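Local coordinates for protein LRIM1 (Anopheles gambiae, PDB 3O53) that regulates complement-like immunity in the mosquito as a heterodimer with APL1C, seen here as its leucine-rich repeat domain alone, at residues 225-230 with 302-307; 88-93 with 107-112; 142-147 with 164-169. All blocks are in the same frame, centred on the assembly; numbering follows the deposited sequence.

Overall arrangement
The three contacts follow the leucine-rich repeat solenoid. Contacts 2 and 3 each join neighbouring coils, their centres about 22 Å apart, whereas contact 1, about 37 Å from contact 2 between centres and across the chain's centre from it, brings helix 303-310 against a late repeat. All three are partly buried: Ala-304 and Val-227, Asn-109 and Val-92, and Ser-167 lie inside, while Leu-307, Gln-93 and Ala-166 are exposed at the rims. Contact 2 is rich in amide hydrogen bonds on the two coils after strands 84-86 and 103-105; contact 3 rests on one serine hydroxyl and one backbone bond. Contact 1, without hydrogen bonds, is mainly aliphatic, with one carboxylate oxygen at its rim.

Contact 1: residues 225-230 with 302-307; sequences KLVLIE and PFADRL
The one flat group in the meeting of Leu-228 with helix 303-310 is the carboxylate of Asp-305, and it takes part through a single oxygen: OD1 lies 3.7 Å from Leu-228 CD1, with the methyl off the carboxylate plane and the two side chains crossing at about a right angle. The rest is aliphatic. Segment 225-230 belongs to a coil of the leucine-rich repeat solenoid, whose short strand 228-229 pairs in parallel with 205-206, and the helix at the end of the domain lies against it. Ala-304 is the centre of the contact. Its CB meets Leu-228 CD2 at 3.7 Å and Val-227 CG1 at 4.0 Å; CG1 stands anti to the backbone N (chi1 -173°), the torsion that points it at the helix. No hydrogen bond crosses: between these two segments methyl groups meet in van der Waals contact, with Ala-304 and Val-227 buried. Next along the chain, helix 251-259 supplies Thr-253 OG1, hydrogen-bonded to Ile-229 N, and is tied by the disulfide between Cys-251 and Cys-296 to the chain shortly before helix 303-310. At the edge of the contact, Leu-307 turns its CD1 to Val-227 CG1, 4.3 Å away.

Contact 2: residues 88-93 with 107-112; sequences NNNYVQ and ANNNIS
Asn-109 sends its side chain to the preceding coil, where OD1 accepts a hydrogen bond from Val-92 N at 2.9 Å, in the carbonyl plane and on a lone pair. Its chi1 of -83° puts CG beside its own backbone N, and ND2 donates to Leu-87 O and weakly to Ala-107 O within its own coil, so both ends of the amide are engaged. These are the recurring asparagines of successive leucine-rich repeats: Asn-90 OD1 binds Leu-70 N and ND2 binds Leu-65 O of the coil before, ND2 also binding Leu-87 O of its own coil, while Asn-130 OD1 accepts from Ile-111 N. Backbone and side-chain bonds mix around them. Asn-89 N gives to Ala-107 O (3.0 Å), and Ala-107 N to Asn-88 OD1 (2.8 Å). Asn-90 N gives only a weak bond to Asn-108 O (3.3 Å), an acceptor that also faces Asn-90 O without bonding. Farther on, Asn-110 N binds Val-92 O (2.8 Å) and Ser-112 N binds Gln-93 O (2.9 Å). Asn-89 and Asn-108 lie side by side with their amide planes 37° apart; Asn-108 ND2 reaches Asn-89 OD1 at 2.9 Å from above its carbonyl plane, and Asn-108 OD1 continues to Asn-129 ND2. Apolar contact is slight, with Val-92 CG1 4.2 Å from Ile-111 CG1. Side-chain amides thus supplement the backbone bonds where the chain bends, and these directional polar bonds probably help to set the spacing of successive coils.

Contact 3: residues 142-147 with 164-169; sequences CRSRVQ and LAASSD
A chi1 of -63° sets Ser-167 OG anti to its own carbonyl carbon and brings it to the backbone of 143-146 in the preceding coil, while chi3 of -85° bends Arg-143 after its aliphatic part has passed Leu-164. The hydroxyl works in both directions: it donates to Arg-143 O at 2.8 Å, approaching from well above that carbonyl plane, and accepts a hydrogen bond from Val-146 N at 2.9 Å. One side-chain oxygen thereby spans the turn and fixes two of its backbone groups. Beside it, Arg-145 N gives to Ala-166 O at 2.9 Å, a fairly straight bond of 160° at the hydrogen. Two further contacts flank this polar centre. Ala-166 CB sits 3.5 Å from Ser-144 OG, which is itself hydrogen-bonded to Glu-140 O, and Leu-164 CD2 lies 3.9 Å from Arg-143 CG, the two side chains crossing at about a right angle. Arg-143 NH1 binds Glu-163 O, just before Leu-164, while NE binds Leu-138 O on its own side. Cys-142, just before the turn, is joined by a disulfide to Cys-116, so this coil is also tied covalently to an earlier one. Two consecutive coils are thus joined where the chain enters strand 146-150 and ahead of strand 173-175, the parallel strands that, in a leucine-rich repeat solenoid, line the concave face.

Contact 1: residues 225-230 with 302-307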
ATOM      1  N   LYS A 225      -2.347  13.585  13.112  1.00 22.62           N
ATOM      2  CA  LYS A 225      -2.494  14.833  13.855  1.00 28.21           C
ATOM      3  C   LYS A 225      -3.962  15.161  13.999  1.00 28.54           C
ATOM      4  O   LYS A 225      -4.362  16.321  13.890  1.00 29.25           O
ATOM      5  CB  LYS A 225      -1.766  15.967  13.128  1.00 32.71           C
ATOM      6  CG  LYS A 225      -0.314  15.628  12.849  1.00 36.71           C
ATOM      7  CD  LYS A 225       0.488  16.839  12.445  1.00 53.40           C
ATOM      8  CE  LYS A 225       0.648  16.912  10.954  1.00 56.58           C
ATOM      9  NZ  LYS A 225       1.940  17.550  10.627  1.00 71.28           N
ATOM     10  N   LEU A 226      -4.765  14.128  14.241  1.00 24.40           N
ATOM     11  CA  LEU A 226      -6.212  14.282  14.255  1.00 28.02           C
ATOM     12  C   LEU A 226      -6.678  15.194  15.380  1.00 31.84           C
ATOM     13  O   LEU A 226      -6.280  15.038  16.529  1.00 30.09           O
ATOM     14  CB  LEU A 226      -6.896  12.922  14.402  1.00 24.52           C
ATOM     15  CG  LEU A 226      -6.691  11.937  13.251  1.00 27.07           C
ATOM     16  CD1 LEU A 226      -7.344  10.606  13.593  1.00 26.93           C
ATOM     17  CD2 LEU A 226      -7.241  12.495  11.916  1.00 24.44           C
ATOM     18  N   VAL A 227      -7.547  16.135  15.035  1.00 30.41           N
ATOM     19  CA  VAL A 227      -8.185  16.997  16.020  1.00 29.84           C
ATOM     20  C   VAL A 227      -9.668  16.637  16.128  1.00 32.87           C
ATOM     21  O   VAL A 227     -10.236  16.614  17.220  1.00 26.66           O
ATOM     22  CB  VAL A 227      -8.070  18.479  15.621  1.00 34.30           C
ATOM     23  CG1 VAL A 227      -8.587  19.362  16.740  1.00 41.31           C
ATOM     24  CG2 VAL A 227      -6.623  18.838  15.265  1.00 29.86           C
ATOM     25  N   LEU A 228     -10.290  16.348  14.988  1.00 29.26           N
ATOM     26  CA  LEU A 228     -11.724  16.073  14.932  1.00 33.38           C
ATOM     27  C   LEU A 228     -12.042  14.793  14.173  1.00 31.34           C
ATOM     28  O   LEU A 228     -11.296  14.382  13.287  1.00 25.81           O
ATOM     29  CB  LEU A 228     -12.465  17.226  14.246  1.00 32.45           C
ATOM     30  CG  LEU A 228     -12.381  18.595  14.910  1.00 39.22           C
ATOM     31  CD1 LEU A 228     -13.223  19.610  14.132  1.00 38.83           C
ATOM     32  CD2 LEU A 228     -12.831  18.500  16.361  1.00 37.71           C
ATOM     33  N   ILE A 229     -13.181  14.202  14.519  1.00 29.57           N
ATOM     34  CA  ILE A 229     -13.732  13.030  13.846  1.00 37.51           C
ATOM     35  C   ILE A 229     -15.153  13.358  13.418  1.00 35.67           C
ATOM     36  O   ILE A 229     -15.902  13.966  14.179  1.00 28.41           O
ATOM     37  CB  ILE A 229     -13.824  11.818  14.807  1.00 29.88           C
ATOM     38  CG1 ILE A 229     -12.441  11.443  15.334  1.00 27.57           C
ATOM     39  CG2 ILE A 229     -14.482  10.617  14.107  1.00 30.74           C
ATOM     40  CD1 ILE A 229     -12.458  10.361  16.436  1.00 29.39           C
ATOM     41  N   GLU A 230     -15.527  12.942  12.215  1.00 30.60           N
ATOM     42  CA  GLU A 230     -16.883  13.148  11.712  1.00 34.67           C
ATOM     43  C   GLU A 230     -17.856  12.333  12.560  1.00 37.10           C
ATOM     44  O   GLU A 230     -17.746  11.110  12.628  1.00 34.14           O
ATOM     45  CB  GLU A 230     -16.968  12.725  10.238  1.00 31.73           C
ATOM     46  CG  GLU A 230     -18.382  12.648   9.686  1.00 40.54           C
ATOM     47  CD  GLU A 230     -19.128  13.969   9.820  1.00 50.55           C
ATOM     48  OE1 GLU A 230     -18.654  14.982   9.264  1.00 58.30           O
ATOM     49  OE2 GLU A 230     -20.182  13.993  10.480  1.00 46.65           O
ATOM     50  N   PRO A 302     -14.494  27.857  18.344  1.00103.69           N
ATOM     51  CA  PRO A 302     -13.958  27.490  17.033  1.00 92.19           C
ATOM     52  C   PRO A 302     -12.484  27.082  17.049  1.00 62.07           C
ATOM     53  O   PRO A 302     -11.877  27.032  15.983  1.00 41.37           O
ATOM     54  CB  PRO A 302     -14.131  28.784  16.248  1.00 99.77           C
ATOM     55  CG  PRO A 302     -13.813  29.837  17.259  1.00109.17           C
ATOM     56  CD  PRO A 302     -14.308  29.299  18.599  1.00108.46           C
ATOM     57  N   PHE A 303     -11.920  26.797  18.218  1.00 51.62           N
ATOM     58  CA  PHE A 303     -10.496  26.482  18.303  1.00 44.62           C
ATOM     59  C   PHE A 303     -10.122  25.245  17.483  1.00 44.87           C
ATOM     60  O   PHE A 303      -9.114  25.261  16.790  1.00 38.50           O
ATOM     61  CB  PHE A 303     -10.047  26.301  19.750  1.00 56.35           C
ATOM     62  CG  PHE A 303     -10.197  27.531  20.589  1.00 79.61           C
ATOM     63  CD1 PHE A 303      -9.377  28.631  20.391  1.00 87.19           C
ATOM     64  CD2 PHE A 303     -11.154  27.585  21.585  1.00 99.95           C
ATOM     65  CE1 PHE A 303      -9.518  29.764  21.170  1.00 99.66           C
ATOM     66  CE2 PHE A 303     -11.300  28.711  22.367  1.00107.00           C
ATOM     67  CZ  PHE A 303     -10.480  29.803  22.160  1.00105.10           C
ATOM     68  N   ALA A 304     -10.926  24.187  17.553  1.00 49.61           N
ATOM     69  CA  ALA A 304     -10.642  22.966  16.796  1.00 51.34           C
ATOM     70  C   ALA A 304     -10.652  23.228  15.289  1.00 46.84           C
ATOM     71  O   ALA A 304      -9.740  22.818  14.567  1.00 35.86           O
ATOM     72  CB  ALA A 304     -11.641  21.871  17.150  1.00 47.52           C
ATOM     73  N   ASP A 305     -11.692  23.915  14.824  1.00 39.18           N
ATOM     74  CA  ASP A 305     -11.844  24.244  13.412  1.00 45.94           C
ATOM     75  C   ASP A 305     -10.671  25.085  12.924  1.00 45.27           C
ATOM     76  O   ASP A 305     -10.190  24.906  11.810  1.00 42.07           O
ATOM     77  CB  ASP A 305     -13.157  24.999  13.185  1.00 59.16           C
ATOM     78  CG  ASP A 305     -14.380  24.131  13.429  1.00 74.30           C
ATOM     79  OD1 ASP A 305     -14.364  22.946  13.032  1.00 61.53           O
ATOM     80  OD2 ASP A 305     -15.361  24.637  14.014  1.00 89.85           O
ATOM     81  N   ARG A 306     -10.213  26.001  13.769  1.00 47.38           N
ATOM     82  CA  ARG A 306      -9.099  26.875  13.430  1.00 47.80           C
ATOM     83  C   ARG A 306      -7.788  26.095  13.280  1.00 43.25           C
ATOM     84  O   ARG A 306      -6.994  26.397  12.390  1.00 37.21           O
ATOM     85  CB  ARG A 306      -8.950  27.982  14.480  1.00 49.18           C
ATOM     86  CG  ARG A 306      -9.969  29.104  14.319  1.00 69.77           C
ATOM     87  CD  ARG A 306      -9.858  30.144  15.425  1.00 90.05           C
ATOM     88  NE  ARG A 306      -8.536  30.760  15.480  1.00 98.19           N
ATOM     89  CZ  ARG A 306      -8.199  31.738  16.315  1.00 83.68           C
ATOM     90  NH1 ARG A 306      -9.093  32.223  17.171  1.00 72.09           N
ATOM     91  NH2 ARG A 306      -6.966  32.233  16.293  1.00 59.30           N
ATOM     92  N   LEU A 307      -7.569  25.098  14.136  1.00 37.26           N
ATOM     93  CA  LEU A 307      -6.379  24.250  14.035  1.00 47.70           C
ATOM     94  C   LEU A 307      -6.359  23.522  12.696  1.00 44.79           C
ATOM     95  O   LEU A 307      -5.321  23.434  12.038  1.00 33.44           O
ATOM     96  CB  LEU A 307      -6.325  23.223  15.175  1.00 41.87           C
ATOM     97  CG  LEU A 307      -5.786  23.692  16.526  1.00 50.27           C
ATOM     98  CD1 LEU A 307      -5.753  22.528  17.524  1.00 47.61           C
ATOM     99  CD2 LEU A 307      -4.405  24.319  16.376  1.00 52.56           C
TER

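Contact 2: residues 88-93 with 107-112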
ATOM      1  N   ASN A  88      11.897  -6.994  -6.150  1.00 36.87           N
ATOM      2  CA  ASN A  88      12.306  -6.452  -4.861  1.00 38.05           C
ATOM      3  C   ASN A  88      13.797  -6.139  -4.869  1.00 38.90           C
ATOM      4  O   ASN A  88      14.600  -6.923  -5.382  1.00 34.89           O
ATOM      5  CB  ASN A  88      12.026  -7.452  -3.730  1.00 34.74           C
ATOM      6  CG  ASN A  88      10.552  -7.538  -3.353  1.00 45.76           C
ATOM      7  OD1 ASN A  88       9.735  -6.724  -3.775  1.00 39.01           O
ATOM      8  ND2 ASN A  88      10.213  -8.537  -2.540  1.00 47.75           N
ATOM      9  N   ASN A  89      14.157  -5.004  -4.278  1.00 37.53           N
ATOM     10  CA  ASN A  89      15.554  -4.633  -4.081  1.00 38.60           C
ATOM     11  C   ASN A  89      16.291  -4.440  -5.399  1.00 42.58           C
ATOM     12  O   ASN A  89      17.227  -5.174  -5.726  1.00 45.72           O
ATOM     13  CB  ASN A  89      16.251  -5.664  -3.197  1.00 40.94           C
ATOM     14  CG  ASN A  89      15.580  -5.798  -1.851  1.00 46.70           C
ATOM     15  OD1 ASN A  89      15.492  -4.831  -1.091  1.00 44.51           O
ATOM     16  ND2 ASN A  89      15.078  -6.988  -1.556  1.00 52.19           N
ATOM     17  N   ASN A  90      15.831  -3.445  -6.151  1.00 35.10           N
ATOM     18  CA  ASN A  90      16.528  -2.960  -7.332  1.00 35.02           C
ATOM     19  C   ASN A  90      16.450  -1.437  -7.317  1.00 34.99           C
ATOM     20  O   ASN A  90      16.202  -0.849  -6.269  1.00 41.87           O
ATOM     21  CB  ASN A  90      15.915  -3.540  -8.606  1.00 38.64           C
ATOM     22  CG  ASN A  90      16.398  -4.945  -8.889  1.00 47.64           C
ATOM     23  OD1 ASN A  90      17.480  -5.144  -9.438  1.00 42.15           O
ATOM     24  ND2 ASN A  90      15.598  -5.930  -8.507  1.00 44.62           N
ATOM     25  N   TYR A  91      16.662  -0.797  -8.464  1.00 37.68           N
ATOM     26  CA  TYR A  91      16.615   0.663  -8.537  1.00 38.27           C
ATOM     27  C   TYR A  91      15.624   1.150  -9.574  1.00 39.21           C
ATOM     28  O   TYR A  91      15.749   2.262 -10.080  1.00 39.45           O
ATOM     29  CB  TYR A  91      17.993   1.232  -8.871  1.00 39.15           C
ATOM     30  CG  TYR A  91      19.068   0.807  -7.898  1.00 51.06           C
ATOM     31  CD1 TYR A  91      19.020   1.198  -6.569  1.00 51.85           C
ATOM     32  CD2 TYR A  91      20.128   0.015  -8.311  1.00 55.66           C
ATOM     33  CE1 TYR A  91      19.996   0.814  -5.677  1.00 57.50           C
ATOM     34  CE2 TYR A  91      21.111  -0.375  -7.427  1.00 63.94           C
ATOM     35  CZ  TYR A  91      21.040   0.026  -6.111  1.00 60.18           C
ATOM     36  OH  TYR A  91      22.016  -0.363  -5.229  1.00 58.23           O
ATOM     37  N   VAL A  92      14.642   0.324  -9.900  1.00 32.67           N
ATOM     38  CA  VAL A  92      13.698   0.673 -10.956  1.00 32.80           C
ATOM     39  C   VAL A  92      12.946   1.967 -10.645  1.00 31.88           C
ATOM     40  O   VAL A  92      12.527   2.191  -9.515  1.00 29.08           O
ATOM     41  CB  VAL A  92      12.698  -0.481 -11.207  1.00 35.10           C
ATOM     42  CG1 VAL A  92      11.647  -0.069 -12.219  1.00 31.46           C
ATOM     43  CG2 VAL A  92      13.452  -1.722 -11.688  1.00 37.37           C
ATOM     44  N   GLN A  93      12.790   2.816 -11.660  1.00 29.52           N
ATOM     45  CA  GLN A  93      12.034   4.055 -11.531  1.00 27.77           C
ATOM     46  C   GLN A  93      10.657   3.952 -12.178  1.00 30.47           C
ATOM     47  O   GLN A  93       9.685   4.481 -11.650  1.00 30.26           O
ATOM     48  CB  GLN A  93      12.818   5.219 -12.152  1.00 32.26           C
ATOM     49  CG  GLN A  93      14.172   5.442 -11.497  1.00 44.41           C
ATOM     50  CD  GLN A  93      14.911   6.638 -12.068  1.00 56.79           C
ATOM     51  OE1 GLN A  93      14.915   6.855 -13.275  1.00 45.21           O
ATOM     52  NE2 GLN A  93      15.545   7.416 -11.198  1.00 71.27           N
ATOM     53  N   ALA A 107       9.028  -3.973  -3.933  1.00 29.97           N
ATOM     54  CA  ALA A 107       9.425  -3.153  -2.803  1.00 30.99           C
ATOM     55  C   ALA A 107      10.888  -2.755  -2.949  1.00 30.91           C
ATOM     56  O   ALA A 107      11.666  -3.444  -3.614  1.00 28.29           O
ATOM     57  CB  ALA A 107       9.205  -3.933  -1.481  1.00 25.39           C
ATOM     58  N   ASN A 108      11.260  -1.645  -2.324  1.00 28.91           N
ATOM     59  CA  ASN A 108      12.660  -1.245  -2.251  1.00 33.71           C
ATOM     60  C   ASN A 108      13.262  -0.972  -3.617  1.00 33.89           C
ATOM     61  O   ASN A 108      14.338  -1.462  -3.951  1.00 33.61           O
ATOM     62  CB  ASN A 108      13.470  -2.309  -1.510  1.00 33.42           C
ATOM     63  CG  ASN A 108      12.875  -2.633  -0.159  1.00 38.56           C
ATOM     64  OD1 ASN A 108      12.174  -1.811   0.428  1.00 40.03           O
ATOM     65  ND2 ASN A 108      13.140  -3.827   0.341  1.00 43.98           N
ATOM     66  N   ASN A 109      12.550  -0.177  -4.404  1.00 30.06           N
ATOM     67  CA  ASN A 109      13.085   0.332  -5.653  1.00 28.98           C
ATOM     68  C   ASN A 109      13.074   1.867  -5.632  1.00 27.03           C
ATOM     69  O   ASN A 109      13.052   2.456  -4.558  1.00 28.99           O
ATOM     70  CB  ASN A 109      12.296  -0.241  -6.830  1.00 27.99           C
ATOM     71  CG  ASN A 109      12.776  -1.627  -7.221  1.00 34.70           C
ATOM     72  OD1 ASN A 109      13.586  -1.770  -8.130  1.00 32.45           O
ATOM     73  ND2 ASN A 109      12.282  -2.653  -6.533  1.00 31.77           N
ATOM     74  N   ASN A 110      13.133   2.502  -6.805  1.00 29.43           N
ATOM     75  CA  ASN A 110      12.996   3.961  -6.925  1.00 32.91           C
ATOM     76  C   ASN A 110      11.686   4.326  -7.631  1.00 32.27           C
ATOM     77  O   ASN A 110      11.608   5.357  -8.302  1.00 28.13           O
ATOM     78  CB  ASN A 110      14.128   4.565  -7.779  1.00 34.69           C
ATOM     79  CG  ASN A 110      15.508   4.374  -7.181  1.00 48.01           C
ATOM     80  OD1 ASN A 110      15.685   3.652  -6.198  1.00 47.60           O
ATOM     81  ND2 ASN A 110      16.504   5.027  -7.795  1.00 63.90           N
ATOM     82  N   ILE A 111      10.667   3.486  -7.497  1.00 28.11           N
ATOM     83  CA  ILE A 111       9.525   3.550  -8.405  1.00 29.57           C
ATOM     84  C   ILE A 111       8.655   4.785  -8.208  1.00 30.79           C
ATOM     85  O   ILE A 111       8.223   5.085  -7.099  1.00 27.55           O
ATOM     86  CB  ILE A 111       8.651   2.283  -8.298  1.00 30.10           C
ATOM     87  CG1 ILE A 111       9.363   1.095  -8.954  1.00 37.31           C
ATOM     88  CG2 ILE A 111       7.281   2.515  -8.943  1.00 21.83           C
ATOM     89  CD1 ILE A 111       8.757  -0.259  -8.595  1.00 31.27           C
ATOM     90  N   SER A 112       8.417   5.509  -9.300  1.00 27.31           N
ATOM     91  CA  SER A 112       7.489   6.623  -9.296  1.00 24.42           C
ATOM     92  C   SER A 112       6.345   6.409 -10.292  1.00 24.38           C
ATOM     93  O   SER A 112       5.410   7.203 -10.319  1.00 25.24           O
ATOM     94  CB  SER A 112       8.209   7.957  -9.592  1.00 27.86           C
ATOM     95  OG  SER A 112       8.824   7.930 -10.873  1.00 29.36           O
TER

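Contact 3: residues 142-147 with 164-169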
ATOM      1  N   CYS A 142      -3.510  -0.726 -13.019  1.00 34.97           N
ATOM      2  CA  CYS A 142      -2.920  -1.060 -11.724  1.00 31.77           C
ATOM      3  C   CYS A 142      -3.859  -0.768 -10.561  1.00 28.85           C
ATOM      4  O   CYS A 142      -3.624  -1.230  -9.450  1.00 32.66           O
ATOM      5  CB  CYS A 142      -1.612  -0.285 -11.512  1.00 34.41           C
ATOM      6  SG  CYS A 142      -0.272  -0.811 -12.585  1.00 43.80           S
ATOM      7  N   ARG A 143      -4.917   0.000 -10.806  1.00 24.92           N
ATOM      8  CA  ARG A 143      -5.875   0.305  -9.747  1.00 25.48           C
ATOM      9  C   ARG A 143      -7.197  -0.450  -9.913  1.00 26.48           C
ATOM     10  O   ARG A 143      -8.165  -0.169  -9.207  1.00 31.30           O
ATOM     11  CB  ARG A 143      -6.103   1.833  -9.655  1.00 24.17           C
ATOM     12  CG  ARG A 143      -4.893   2.554  -9.056  1.00 24.62           C
ATOM     13  CD  ARG A 143      -5.067   4.064  -8.967  1.00 25.98           C
ATOM     14  NE  ARG A 143      -4.706   4.728 -10.219  1.00 24.08           N
ATOM     15  CZ  ARG A 143      -5.529   5.488 -10.941  1.00 30.87           C
ATOM     16  NH1 ARG A 143      -6.782   5.695 -10.550  1.00 30.96           N
ATOM     17  NH2 ARG A 143      -5.098   6.051 -12.061  1.00 25.07           N
ATOM     18  N   SER A 144      -7.223  -1.422 -10.825  1.00 27.05           N
ATOM     19  CA  SER A 144      -8.421  -2.233 -11.064  1.00 32.36           C
ATOM     20  C   SER A 144      -8.290  -3.637 -10.488  1.00 30.74           C
ATOM     21  O   SER A 144      -7.310  -4.337 -10.749  1.00 28.18           O
ATOM     22  CB  SER A 144      -8.713  -2.363 -12.566  1.00 38.60           C
ATOM     23  OG  SER A 144      -8.768  -1.098 -13.200  1.00 45.99           O
ATOM     24  N   ARG A 145      -9.309  -4.050  -9.732  1.00 28.55           N
ATOM     25  CA  ARG A 145      -9.404  -5.413  -9.220  1.00 34.60           C
ATOM     26  C   ARG A 145      -8.210  -5.761  -8.340  1.00 29.92           C
ATOM     27  O   ARG A 145      -7.790  -6.916  -8.246  1.00 29.56           O
ATOM     28  CB  ARG A 145      -9.560  -6.412 -10.377  1.00 44.92           C
ATOM     29  CG  ARG A 145     -10.811  -6.151 -11.218  1.00 50.91           C
ATOM     30  CD  ARG A 145     -11.127  -7.294 -12.173  1.00 63.28           C
ATOM     31  NE  ARG A 145     -11.155  -8.582 -11.485  1.00 83.44           N
ATOM     32  CZ  ARG A 145     -12.140  -8.992 -10.691  1.00 88.09           C
ATOM     33  NH1 ARG A 145     -13.193  -8.216 -10.470  1.00 78.75           N
ATOM     34  NH2 ARG A 145     -12.069 -10.180 -10.109  1.00 95.00           N
ATOM     35  N   VAL A 146      -7.681  -4.742  -7.678  1.00 29.74           N
ATOM     36  CA  VAL A 146      -6.649  -4.938  -6.682  1.00 23.86           C
ATOM     37  C   VAL A 146      -7.240  -5.569  -5.416  1.00 27.14           C
ATOM     38  O   VAL A 146      -8.296  -5.175  -4.930  1.00 26.10           O
ATOM     39  CB  VAL A 146      -5.982  -3.602  -6.317  1.00 28.41           C
ATOM     40  CG1 VAL A 146      -4.871  -3.833  -5.313  1.00 25.02           C
ATOM     41  CG2 VAL A 146      -5.440  -2.930  -7.574  1.00 26.05           C
ATOM     42  N   GLN A 147      -6.540  -6.554  -4.885  1.00 26.67           N
ATOM     43  CA  GLN A 147      -6.981  -7.237  -3.685  1.00 27.04           C
ATOM     44  C   GLN A 147      -6.133  -6.772  -2.503  1.00 27.49           C
ATOM     45  O   GLN A 147      -6.644  -6.477  -1.436  1.00 34.28           O
ATOM     46  CB  GLN A 147      -6.848  -8.749  -3.880  1.00 27.78           C
ATOM     47  CG  GLN A 147      -7.289  -9.573  -2.679  1.00 36.46           C
ATOM     48  CD  GLN A 147      -7.501 -11.039  -3.022  1.00 49.24           C
ATOM     49  OE1 GLN A 147      -6.666 -11.663  -3.665  1.00 44.47           O
ATOM     50  NE2 GLN A 147      -8.623 -11.590  -2.589  1.00 55.41           N
ATOM     51  N   LEU A 164      -9.537   4.495  -6.465  1.00 27.46           N
ATOM     52  CA  LEU A 164      -9.464   3.049  -6.286  1.00 37.32           C
ATOM     53  C   LEU A 164     -10.830   2.395  -6.536  1.00 42.68           C
ATOM     54  O   LEU A 164     -11.038   1.228  -6.201  1.00 34.02           O
ATOM     55  CB  LEU A 164      -8.990   2.716  -4.865  1.00 28.44           C
ATOM     56  CG  LEU A 164      -7.534   3.070  -4.541  1.00 29.14           C
ATOM     57  CD1 LEU A 164      -7.169   2.687  -3.097  1.00 28.09           C
ATOM     58  CD2 LEU A 164      -6.599   2.382  -5.533  1.00 28.38           C
ATOM     59  N   ALA A 165     -11.751   3.147  -7.132  1.00 32.68           N
ATOM     60  CA  ALA A 165     -13.118   2.663  -7.348  1.00 40.03           C
ATOM     61  C   ALA A 165     -13.181   1.388  -8.195  1.00 35.70           C
ATOM     62  O   ALA A 165     -14.085   0.578  -8.029  1.00 34.74           O
ATOM     63  CB  ALA A 165     -13.966   3.747  -7.981  1.00 42.71           C
ATOM     64  N   ALA A 166     -12.220   1.206  -9.091  1.00 33.40           N
ATOM     65  CA  ALA A 166     -12.184   0.012  -9.931  1.00 36.20           C
ATOM     66  C   ALA A 166     -11.772  -1.224  -9.126  1.00 37.50           C
ATOM     67  O   ALA A 166     -11.668  -2.324  -9.673  1.00 31.72           O
ATOM     68  CB  ALA A 166     -11.243   0.219 -11.102  1.00 28.56           C
ATOM     69  N   SER A 167     -11.528  -1.029  -7.834  1.00 37.60           N
ATOM     70  CA  SER A 167     -11.251  -2.127  -6.918  1.00 34.30           C
ATOM     71  C   SER A 167     -12.267  -2.163  -5.786  1.00 32.83           C
ATOM     72  O   SER A 167     -12.029  -2.781  -4.759  1.00 32.50           O
ATOM     73  CB  SER A 167      -9.840  -1.999  -6.329  1.00 27.04           C
ATOM     74  OG  SER A 167      -8.865  -2.092  -7.351  1.00 25.95           O
ATOM     75  N   SER A 168     -13.400  -1.496  -5.970  1.00 30.79           N
ATOM     76  CA  SER A 168     -14.380  -1.377  -4.897  1.00 37.55           C
ATOM     77  C   SER A 168     -14.815  -2.752  -4.387  1.00 43.70           C
ATOM     78  O   SER A 168     -15.093  -2.920  -3.208  1.00 43.31           O
ATOM     79  CB  SER A 168     -15.603  -0.588  -5.375  1.00 34.71           C
ATOM     80  OG  SER A 168     -16.191  -1.208  -6.499  1.00 47.65           O
ATOM     81  N   ASP A 169     -14.852  -3.739  -5.276  1.00 42.06           N
ATOM     82  CA  ASP A 169     -15.400  -5.048  -4.935  1.00 62.19           C
ATOM     83  C   ASP A 169     -14.333  -6.084  -4.600  1.00 44.46           C
ATOM     84  O   ASP A 169     -14.659  -7.186  -4.155  1.00 37.58           O
ATOM     85  CB  ASP A 169     -16.264  -5.565  -6.086  1.00 95.72           C
ATOM     86  CG  ASP A 169     -17.494  -4.711  -6.316  1.00116.35           C
ATOM     87  OD1 ASP A 169     -17.899  -3.990  -5.379  1.00119.03           O
ATOM     88  OD2 ASP A 169     -18.054  -4.761  -7.432  1.00122.85           O
TER